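Local coordinates for protein ureidoglycolate hydrolase (Arabidopsis thaliana, PDB 4PXE) that hydrolyses (S)-ureidoglycolate to glyoxylate, ammonium and carbon dioxide with two manganese ions per subunit, completing a urea-free route of purine breakdown, at residues F238-G242 with N254-A260; S274-T279 with R307-R313; F123-L129 with L424-D430. One frame throughout, in Å; residues are numbered along the deposited sequence.

Interaction 1 (F238-G242 with N254-A260); sequences FEGNG and NDAGLAA
N241 N donates to N254 OD1 over 2.9 Å with an N-H...O angle of 174°, where the loop just after strand 222-239 meets the N-terminal approach to helix 256-272 in the dimerisation region of this M20-family hydrolase. The bond is straight at the hydrogen, although the donor is tilted from the plane of the amide. N254 places CG between its own backbone N and carbonyl carbon (chi1 63°), which lays the amide against G240 with ND2 3.4 Å from G240 CA. The two asparagine side chains cross at about a right angle. N241 ND2 lies 3.5 Å from N254 OD1 at an angle too poor for a bond, and two waters bridge the amides instead: one accepts from N241 ND2 and donates to N254 OD1, the other accepts from N254 ND2 and donates weakly to N241 OD1. Glycine suits position 240, since a CB there would clash with N254 O.

Beyond this polar end the contact turns apolar. A259 CB stands over the centre of the F238 ring, 3.8 Å from its centroid and 12° off the normal, a CH-pi contact, while A256 CB packs on F238 CB at 4.2 Å. Further out, F238 also touches A329 of helix 311-332 and V334, N254 ND2 donates to K333 O, and K403 of the second subunit donates to the carbonyls of N241 and G242. The helix start is fixed by D255 as N-cap: its OD1 accepts weakly from G257 N, and from L258 N at 3.2 Å, the latter arriving from above the carboxylate plane.

Interaction 2 (S274-T279 with R307-R313); sequences SESIDT and RDIDEAR. With GLV (glyoxylic acid), chain E.
S274 lays its CB against R313 CG at 3.9 Å, beginning a contact in which two successive ST turns and a type I beta turn, in the loop between helix 256-272 and strand 280-289, pack on the junction of strand 295-308 with helix 311-332. In the first ST turn S274 OG accepts from S276 N; in the second, S276 OG accepts from D278 N. That second hydroxyl sits above the R313 guanidinium, with S276 OG 3.2 Å from R313 NH2. The angle is poor for a hydrogen bond, so this is face packing, and D310 CB backs the opposite face.

Next along the turn, D278 CB rests 4.0 Å from I309 CG2, the two side chains lying side by side. D278 OD1 forms a salt bridge with R375, while D278 OD2 reaches R313 NH2 through a water.

T279 OG1 then donates to D308 OD2 at 2.7 Å, meeting it from above the carboxylate plane and from the face opposite R313 NE. The R313 chain bends at chi3 (51°), which brings its guanidinium side-on to D308: NE to OD2 at 2.8 Å and NH2 to OD1 at 2.9 Å, both nearly in the guanidinium plane. D310 N adds a bond to D308 OD1, an Asx turn, so four donors share this buried carboxylate and fix its rotation.

Strand 295-308 also carries substrate-binding R307, its chain extended from CG to NE and its NE paired with D305. Two nitrogens grip the glyoxylate carboxylate, which also bonds to Y377 N of the same chain and to N294 ND2 of the second subunit: R307 NH1 reaches O2 at 2.8 Å and R307 NH2 reaches O3 at 2.7 Å.

Interaction 3 (F123-L129 with L424-D430); sequences FKPKRSL and LAKLSLD
S428 OG makes two bonds to the 123-129 loop: it donates to R127 O over 2.7 Å, in the carbonyl plane on a lone pair, and accepts weakly from K126 N. Its position anti to its own backbone N (chi1 174°) turns it from helix 410-429, the last of the chain, toward the loop leading into strand 129-133. The same serine's backbone completes the join, S428 O accepting from R127 N at 3.0 Å with an N-H...O angle of 172°.

On the apolar side of the contact, A425 CB packs over one face of the F123 ring, 3.9 Å from its centroid and offset toward the rim, while L429 CD1 meets the ring edge at F123 CE1, 4.0 Å away. With the phenylalanine replaced by an alanine, a gap would probably open beside A425 CB and L429 CD1, A425 keeping its packing on L118 of helix 105-120. L129 CD2 lies 3.9 Å from S428 CB.

At the C-terminus K126 NZ donates weakly to L429 O at 3.3 Å, and R127 NH2 forms a weak salt bridge with D430 OXT at 3.2 Å; the closer approaches of R127 NH1 to D430 are doubtful. Two cationic side chains thus lie beside the negative end of the helix and the terminal carboxylate, a placement likely to offset that charge, while the bonds through S428 hold the loop backbone at R127 against the last turn of the helix.

Overall arrangement
Interactions 1 and 2 both sit in the region involved in dimerisation, each with one segment reaching the same sheet, through neighbouring strands 222-239 and 295-308; their centres are 30 Å apart and their nearest atoms about 17 Å. Both touch the second subunit. Interaction 2 reaches the active site directly through R307, about 7 Å from a manganese ion, whereas in interaction 1 G242 lies about 13 Å from a manganese ion and from a different bound glyoxylate, not the one R307 holds. Interaction 3 is remote from the annotated sites and lies across the chain's centre from interaction 1, their centres 59 Å apart. It stands 38 Å from interaction 2, centre to centre, and its segments bracket the other contacts in sequence.

Interaction 1 (F238-G242 with N254-A260)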
loop_
_atom_site.group_PDB
_atom_site.type_symbol
_atom_site.label_atom_id
_atom_site.label_comp_id
_atom_site.label_asym_id
_atom_site.label_seq_id
_atom_site.Cartn_x
_atom_site.Cartn_y
_atom_site.Cartn_z
ATOM N N PHE A 238 -6.637 7.396 -10.988
ATOM C CA PHE A 238 -7.146 8.762 -10.945
ATOM C C PHE A 238 -6.036 9.681 -10.442
ATOM O O PHE A 238 -5.253 9.283 -9.579
ATOM C CB PHE A 238 -8.322 8.875 -9.980
ATOM C CG PHE A 238 -9.553 8.118 -10.400
ATOM C CD1 PHE A 238 -10.396 8.618 -11.386
ATOM C CD2 PHE A 238 -9.895 6.934 -9.762
ATOM C CE1 PHE A 238 -11.545 7.939 -11.737
ATOM C CE2 PHE A 238 -11.049 6.252 -10.111
ATOM C CZ PHE A 238 -11.870 6.753 -11.097
ATOM N N GLU A 239 -5.969 10.900 -10.980
ATOM C CA GLU A 239 -5.003 11.893 -10.496
ATOM C C GLU A 239 -5.678 13.197 -10.093
ATOM O O GLU A 239 -6.548 13.701 -10.809
ATOM C CB GLU A 239 -3.932 12.176 -11.563
ATOM C CG GLU A 239 -2.919 11.051 -11.745
ATOM C CD GLU A 239 -1.957 11.288 -12.899
ATOM O OE1 GLU A 239 -2.209 12.204 -13.706
ATOM O OE2 GLU A 239 -0.956 10.545 -13.003
ATOM N N GLY A 240 -5.276 13.733 -8.940
ATOM C CA GLY A 240 -5.746 15.024 -8.464
ATOM C C GLY A 240 -4.572 15.867 -8.000
ATOM O O GLY A 240 -3.420 15.497 -8.200
ATOM N N ASN A 241 -4.863 17.011 -7.393
ATOM C CA ASN A 241 -3.803 17.956 -7.031
ATOM C C ASN A 241 -3.097 17.637 -5.718
ATOM O O ASN A 241 -1.974 18.083 -5.488
ATOM C CB ASN A 241 -4.360 19.372 -6.975
ATOM C CG ASN A 241 -4.830 19.860 -8.321
ATOM O OD1 ASN A 241 -4.158 19.668 -9.333
ATOM N ND2 ASN A 241 -5.994 20.497 -8.341
ATOM N N GLY A 242 -3.752 16.867 -4.857
ATOM C CA GLY A 242 -3.191 16.555 -3.552
ATOM C C GLY A 242 -2.951 17.809 -2.725
ATOM O O GLY A 242 -3.531 18.864 -2.974
ATOM N N ASN A 254 -9.863 17.765 -5.065
ATOM C CA ASN A 254 -10.191 16.770 -6.076
ATOM C C ASN A 254 -9.507 15.467 -5.655
ATOM O O ASN A 254 -8.470 15.062 -6.182
ATOM C CB ASN A 254 -9.887 17.253 -7.517
ATOM C CG ASN A 254 -8.413 17.538 -7.783
ATOM O OD1 ASN A 254 -7.627 17.823 -6.873
ATOM N ND2 ASN A 254 -8.036 17.468 -9.050
ATOM N N ASP A 255 -10.116 14.858 -4.639
ATOM C CA ASP A 255 -9.522 13.769 -3.865
ATOM C C ASP A 255 -9.557 12.459 -4.654
ATOM O O ASP A 255 -10.629 11.896 -4.880
ATOM C CB ASP A 255 -10.301 13.644 -2.545
ATOM C CG ASP A 255 -9.666 12.681 -1.544
ATOM O OD1 ASP A 255 -9.146 11.617 -1.936
ATOM O OD2 ASP A 255 -9.720 12.995 -0.335
ATOM N N ALA A 256 -8.384 11.980 -5.062
ATOM C CA ALA A 256 -8.295 10.771 -5.879
ATOM C C ALA A 256 -8.718 9.530 -5.106
ATOM O O ALA A 256 -9.134 8.536 -5.701
ATOM C CB ALA A 256 -6.885 10.601 -6.432
ATOM N N GLY A 257 -8.600 9.580 -3.785
ATOM C CA GLY A 257 -9.004 8.453 -2.961
ATOM C C GLY A 257 -10.512 8.295 -2.963
ATOM O O GLY A 257 -11.026 7.170 -3.018
ATOM N N LEU A 258 -11.233 9.407 -2.918
ATOM C CA LEU A 258 -12.688 9.355 -2.944
ATOM C C LEU A 258 -13.197 8.928 -4.318
ATOM O O LEU A 258 -14.185 8.192 -4.397
ATOM C CB LEU A 258 -13.288 10.676 -2.483
ATOM C CG LEU A 258 -13.013 10.973 -1.012
ATOM C CD1 LEU A 258 -13.666 12.277 -0.606
ATOM C CD2 LEU A 258 -13.493 9.820 -0.112
ATOM N N ALA A 259 -12.508 9.328 -5.388
ATOM C CA ALA A 259 -12.837 8.812 -6.716
ATOM C C ALA A 259 -12.698 7.295 -6.746
ATOM O O ALA A 259 -13.549 6.596 -7.300
ATOM C CB ALA A 259 -11.957 9.446 -7.785
ATOM N N ALA A 260 -11.633 6.782 -6.139
ATOM C CA ALA A 260 -11.390 5.346 -6.112
ATOM C C ALA A 260 -12.459 4.631 -5.303
ATOM O O ALA A 260 -12.945 3.566 -5.709
ATOM C CB ALA A 260 -10.010 5.057 -5.548
HETATM O O HOH W 1 -7.398 20.306 -5.618
HETATM O O HOH W 2 -5.727 17.836 -10.768
HETATM O O HOH W 3 -6.144 15.242 -4.775
#

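Interaction 2 (S274-T279 with R307-R313)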
loop_
_atom_site.group_PDB
_atom_site.type_symbol
_atom_site.label_atom_id
_atom_site.label_comp_id
_atom_site.label_asym_id
_atom_site.label_seq_id
_atom_site.Cartn_x
_atom_site.Cartn_y
_atom_site.Cartn_z
ATOM N N SER A 274 -26.461 -7.139 -13.206
ATOM C CA SER A 274 -26.539 -8.176 -14.237
ATOM C C SER A 274 -27.745 -9.082 -14.000
ATOM O O SER A 274 -28.224 -9.742 -14.927
ATOM C CB SER A 274 -25.279 -9.040 -14.250
ATOM O OG SER A 274 -25.407 -10.080 -13.291
ATOM N N GLU A 275 -28.202 -9.118 -12.751
ATOM C CA GLU A 275 -29.308 -9.976 -12.314
ATOM C C GLU A 275 -28.996 -11.471 -12.412
ATOM O O GLU A 275 -29.899 -12.303 -12.323
ATOM C CB GLU A 275 -30.607 -9.638 -13.057
ATOM C CG GLU A 275 -31.123 -8.230 -12.776
ATOM C CD GLU A 275 -32.260 -7.833 -13.699
ATOM O OE1 GLU A 275 -32.651 -8.656 -14.555
ATOM O OE2 GLU A 275 -32.757 -6.694 -13.569
ATOM N N SER A 276 -27.720 -11.805 -12.592
ATOM C CA SER A 276 -27.280 -13.196 -12.564
ATOM C C SER A 276 -26.324 -13.440 -11.407
ATOM O O SER A 276 -25.371 -12.689 -11.215
ATOM C CB SER A 276 -26.573 -13.578 -13.858
ATOM O OG SER A 276 -26.041 -14.892 -13.755
ATOM N N ILE A 277 -26.564 -14.512 -10.663
ATOM C CA ILE A 277 -25.689 -14.893 -9.562
ATOM C C ILE A 277 -24.307 -15.341 -10.060
ATOM O O ILE A 277 -23.369 -15.457 -9.271
ATOM C CB ILE A 277 -26.325 -16.025 -8.719
ATOM C CG1 ILE A 277 -25.824 -15.970 -7.274
ATOM C CG2 ILE A 277 -26.109 -17.395 -9.380
ATOM C CD1 ILE A 277 -26.796 -15.295 -6.361
ATOM N N ASP A 278 -24.173 -15.606 -11.355
ATOM C CA ASP A 278 -22.897 -16.055 -11.900
ATOM C C ASP A 278 -21.910 -14.919 -12.172
ATOM O O ASP A 278 -20.754 -15.165 -12.516
ATOM C CB ASP A 278 -23.111 -16.878 -13.171
ATOM C CG ASP A 278 -23.817 -18.181 -12.893
ATOM O OD1 ASP A 278 -23.428 -18.865 -11.921
ATOM O OD2 ASP A 278 -24.773 -18.505 -13.625
ATOM N N THR A 279 -22.365 -13.681 -12.034
ATOM C CA THR A 279 -21.497 -12.533 -12.291
ATOM C C THR A 279 -20.752 -12.141 -11.020
ATOM O O THR A 279 -21.353 -12.061 -9.952
ATOM C CB THR A 279 -22.317 -11.318 -12.768
ATOM O OG1 THR A 279 -23.346 -11.756 -13.669
ATOM C CG2 THR A 279 -21.422 -10.291 -13.480
ATOM N N ARG A 307 -15.779 -11.260 -13.818
ATOM C CA ARG A 307 -15.971 -12.497 -14.591
ATOM C C ARG A 307 -17.436 -12.873 -14.680
ATOM O O ARG A 307 -18.257 -12.435 -13.879
ATOM C CB ARG A 307 -15.220 -13.691 -13.957
ATOM C CG ARG A 307 -13.917 -13.319 -13.247
ATOM C CD ARG A 307 -13.260 -14.519 -12.613
ATOM N NE ARG A 307 -12.181 -14.063 -11.739
ATOM C CZ ARG A 307 -11.254 -14.861 -11.217
ATOM N NH1 ARG A 307 -11.283 -16.171 -11.461
ATOM N NH2 ARG A 307 -10.308 -14.365 -10.430
ATOM N N ASP A 308 -17.744 -13.718 -15.670
ATOM C CA ASP A 308 -19.065 -14.336 -15.787
ATOM C C ASP A 308 -18.896 -15.553 -16.691
ATOM O O ASP A 308 -18.007 -15.579 -17.536
ATOM C CB ASP A 308 -20.071 -13.348 -16.404
ATOM C CG ASP A 308 -21.535 -13.718 -16.130
ATOM O OD1 ASP A 308 -21.893 -14.925 -16.142
ATOM O OD2 ASP A 308 -22.345 -12.786 -15.917
ATOM N N ILE A 309 -19.754 -16.550 -16.526
ATOM C CA ILE A 309 -19.768 -17.670 -17.460
ATOM C C ILE A 309 -20.275 -17.174 -18.816
ATOM O O ILE A 309 -19.861 -17.675 -19.863
ATOM C CB ILE A 309 -20.602 -18.863 -16.926
ATOM C CG1 ILE A 309 -20.484 -20.074 -17.866
ATOM C CG2 ILE A 309 -22.058 -18.468 -16.728
ATOM C CD1 ILE A 309 -19.054 -20.535 -18.134
ATOM N N ASP A 310 -21.132 -16.151 -18.781
ATOM C CA ASP A 310 -21.646 -15.512 -19.991
ATOM C C ASP A 310 -20.780 -14.314 -20.392
ATOM O O ASP A 310 -20.721 -13.305 -19.673
ATOM C CB ASP A 310 -23.090 -15.064 -19.779
ATOM C CG ASP A 310 -23.754 -14.635 -21.068
ATOM O OD1 ASP A 310 -23.592 -13.467 -21.458
ATOM O OD2 ASP A 310 -24.420 -15.480 -21.704
ATOM N N GLU A 311 -20.115 -14.429 -21.534
ATOM C CA GLU A 311 -19.162 -13.421 -21.999
ATOM C C GLU A 311 -19.811 -12.052 -22.225
ATOM O O GLU A 311 -19.287 -11.020 -21.792
ATOM C CB GLU A 311 -18.469 -13.905 -23.275
ATOM C CG GLU A 311 -17.278 -13.068 -23.724
ATOM C CD GLU A 311 -16.559 -13.677 -24.925
ATOM O OE1 GLU A 311 -17.040 -14.705 -25.451
ATOM O OE2 GLU A 311 -15.515 -13.134 -25.341
ATOM N N ALA A 312 -20.967 -12.041 -22.876
ATOM C CA ALA A 312 -21.669 -10.786 -23.136
ATOM C C ALA A 312 -22.064 -10.044 -21.851
ATOM O O ALA A 312 -21.935 -8.815 -21.765
ATOM C CB ALA A 312 -22.905 -11.041 -24.016
ATOM N N ARG A 313 -22.545 -10.782 -20.859
ATOM C CA ARG A 313 -22.926 -10.198 -19.577
ATOM C C ARG A 313 -21.695 -9.593 -18.888
ATOM O O ARG A 313 -21.754 -8.485 -18.335
ATOM C CB ARG A 313 -23.551 -11.272 -18.693
ATOM C CG ARG A 313 -24.571 -10.776 -17.696
ATOM C CD ARG A 313 -25.556 -11.881 -17.348
ATOM N NE ARG A 313 -24.875 -13.117 -16.969
ATOM C CZ ARG A 313 -25.431 -14.326 -17.001
ATOM N NH1 ARG A 313 -26.692 -14.473 -17.393
ATOM N NH2 ARG A 313 -24.729 -15.391 -16.638
HETATM C C1 GLV E . -6.685 -17.643 -10.426
HETATM O O1 GLV E . -6.666 -18.857 -11.095
HETATM C C2 GLV E . -8.034 -17.023 -10.327
HETATM O O2 GLV E . -9.031 -17.631 -10.834
HETATM O O3 GLV E . -8.170 -15.909 -9.740
HETATM O O HOH W 4 -25.677 -17.985 -15.978
#

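Interaction 3 (F123-L129 with L424-D430)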
loop_
_atom_site.group_PDB
_atom_site.type_symbol
_atom_site.label_atom_id
_atom_site.label_comp_id
_atom_site.label_asym_id
_atom_site.label_seq_id
_atom_site.Cartn_x
_atom_site.Cartn_y
_atom_site.Cartn_z
ATOM N N PHE A 123 1.975 -49.882 -15.892
ATOM C CA PHE A 123 1.349 -49.349 -17.088
ATOM C C PHE A 123 2.390 -49.037 -18.157
ATOM O O PHE A 123 3.475 -48.533 -17.855
ATOM C CB PHE A 123 0.529 -48.090 -16.768
ATOM C CG PHE A 123 -0.074 -47.449 -17.981
ATOM C CD1 PHE A 123 -1.066 -48.099 -18.705
ATOM C CD2 PHE A 123 0.374 -46.214 -18.422
ATOM C CE1 PHE A 123 -1.610 -47.522 -19.835
ATOM C CE2 PHE A 123 -0.176 -45.626 -19.550
ATOM C CZ PHE A 123 -1.164 -46.285 -20.258
ATOM N N LYS A 124 2.051 -49.356 -19.403
ATOM C CA LYS A 124 2.932 -49.108 -20.538
ATOM C C LYS A 124 2.272 -48.130 -21.511
ATOM O O LYS A 124 1.451 -48.533 -22.324
ATOM C CB LYS A 124 3.241 -50.430 -21.252
ATOM C CG LYS A 124 4.054 -51.405 -20.403
ATOM C CD LYS A 124 5.484 -50.913 -20.216
ATOM C CE LYS A 124 6.374 -51.965 -19.548
ATOM N NZ LYS A 124 6.073 -52.148 -18.093
ATOM N N PRO A 125 2.622 -46.833 -21.419
ATOM C CA PRO A 125 1.972 -45.856 -22.300
ATOM C C PRO A 125 2.294 -46.056 -23.784
ATOM O O PRO A 125 3.415 -46.438 -24.129
ATOM C CB PRO A 125 2.521 -44.508 -21.802
ATOM C CG PRO A 125 3.782 -44.832 -21.100
ATOM C CD PRO A 125 3.622 -46.217 -20.533
ATOM N N LYS A 126 1.304 -45.810 -24.639
ATOM C CA LYS A 126 1.523 -45.742 -26.078
ATOM C C LYS A 126 1.973 -44.320 -26.411
ATOM O O LYS A 126 3.141 -44.084 -26.718
ATOM C CB LYS A 126 0.255 -46.113 -26.842
ATOM C CG LYS A 126 0.465 -46.174 -28.345
ATOM C CD LYS A 126 -0.812 -46.518 -29.082
ATOM C CE LYS A 126 -1.738 -45.321 -29.150
ATOM N NZ LYS A 126 -2.909 -45.589 -30.030
ATOM N N ARG A 127 1.049 -43.364 -26.324
ATOM C CA ARG A 127 1.425 -41.956 -26.339
ATOM C C ARG A 127 2.180 -41.614 -25.069
ATOM O O ARG A 127 1.835 -42.101 -23.988
ATOM C CB ARG A 127 0.186 -41.067 -26.399
ATOM C CG ARG A 127 -0.591 -41.217 -27.664
ATOM C CD ARG A 127 -1.744 -40.255 -27.686
ATOM N NE ARG A 127 -2.409 -40.315 -28.978
ATOM C CZ ARG A 127 -3.298 -41.238 -29.285
ATOM N NH1 ARG A 127 -3.594 -42.154 -28.378
ATOM N NH2 ARG A 127 -3.876 -41.251 -30.483
ATOM N N SER A 128 3.196 -40.766 -25.194
ATOM C CA SER A 128 3.942 -40.302 -24.036
ATOM C C SER A 128 3.019 -39.533 -23.115
ATOM O O SER A 128 1.991 -39.005 -23.550
ATOM C CB SER A 128 5.092 -39.393 -24.465
ATOM O OG SER A 128 5.998 -40.113 -25.292
ATOM N N LEU A 129 3.387 -39.490 -21.842
ATOM C CA LEU A 129 2.713 -38.621 -20.889
ATOM C C LEU A 129 3.668 -37.508 -20.501
ATOM O O LEU A 129 4.855 -37.752 -20.287
ATOM C CB LEU A 129 2.283 -39.418 -19.654
ATOM C CG LEU A 129 1.432 -40.667 -19.900
ATOM C CD1 LEU A 129 1.090 -41.314 -18.570
ATOM C CD2 LEU A 129 0.171 -40.330 -20.683
ATOM N N LEU A 424 -5.346 -40.428 -17.933
ATOM C CA LEU A 424 -4.094 -40.353 -18.697
ATOM C C LEU A 424 -3.847 -41.663 -19.435
ATOM O O LEU A 424 -3.459 -41.656 -20.606
ATOM C CB LEU A 424 -2.908 -40.081 -17.768
ATOM C CG LEU A 424 -2.761 -38.666 -17.209
ATOM C CD1 LEU A 424 -1.690 -38.662 -16.133
ATOM C CD2 LEU A 424 -2.428 -37.666 -18.311
ATOM N N ALA A 425 -4.039 -42.769 -18.725
ATOM C CA ALA A 425 -3.796 -44.102 -19.270
ATOM C C ALA A 425 -4.724 -44.363 -20.445
ATOM O O ALA A 425 -4.285 -44.835 -21.505
ATOM C CB ALA A 425 -4.004 -45.150 -18.185
ATOM N N LYS A 426 -6.010 -44.068 -20.260
ATOM C CA LYS A 426 -6.993 -44.287 -21.319
ATOM C C LYS A 426 -6.667 -43.460 -22.556
ATOM O O LYS A 426 -6.714 -43.960 -23.684
ATOM C CB LYS A 426 -8.407 -43.981 -20.828
ATOM C CG LYS A 426 -8.930 -44.948 -19.784
ATOM C CD LYS A 426 -10.312 -44.526 -19.299
ATOM C CE LYS A 426 -10.878 -45.537 -18.308
ATOM N NZ LYS A 426 -11.008 -46.904 -18.893
ATOM N N LEU A 427 -6.332 -42.196 -22.356
ATOM C CA LEU A 427 -5.997 -41.324 -23.473
ATOM C C LEU A 427 -4.701 -41.748 -24.164
ATOM O O LEU A 427 -4.584 -41.643 -25.386
ATOM C CB LEU A 427 -5.923 -39.873 -23.004
ATOM C CG LEU A 427 -7.285 -39.309 -22.603
ATOM C CD1 LEU A 427 -7.135 -37.952 -21.930
ATOM C CD2 LEU A 427 -8.201 -39.207 -23.822
ATOM N N SER A 428 -3.729 -42.219 -23.386
ATOM C CA SER A 428 -2.448 -42.658 -23.942
ATOM C C SER A 428 -2.634 -43.792 -24.952
ATOM O O SER A 428 -1.914 -43.871 -25.947
ATOM C CB SER A 428 -1.487 -43.093 -22.833
ATOM O OG SER A 428 -0.293 -43.657 -23.374
ATOM N N LEU A 429 -3.621 -44.646 -24.704
ATOM C CA LEU A 429 -3.845 -45.812 -25.556
ATOM C C LEU A 429 -4.824 -45.547 -26.704
ATOM O O LEU A 429 -4.990 -46.396 -27.587
ATOM C CB LEU A 429 -4.327 -46.992 -24.705
ATOM C CG LEU A 429 -3.410 -47.428 -23.558
ATOM C CD1 LEU A 429 -3.937 -48.698 -22.897
ATOM C CD2 LEU A 429 -1.971 -47.620 -24.027
ATOM N N ASP A 430 -5.453 -44.375 -26.711
ATOM C CA ASP A 430 -6.474 -44.053 -27.711
ATOM C C ASP A 430 -5.880 -43.610 -29.042
ATOM O O ASP A 430 -4.719 -43.904 -29.338
ATOM C CB ASP A 430 -7.420 -42.969 -27.196
ATOM C CG ASP A 430 -8.870 -43.316 -27.429
ATOM O OD1 ASP A 430 -9.233 -44.492 -27.204
ATOM O OD2 ASP A 430 -9.641 -42.427 -27.847
ATOM O OXT ASP A 430 -6.527 -42.926 -29.843
#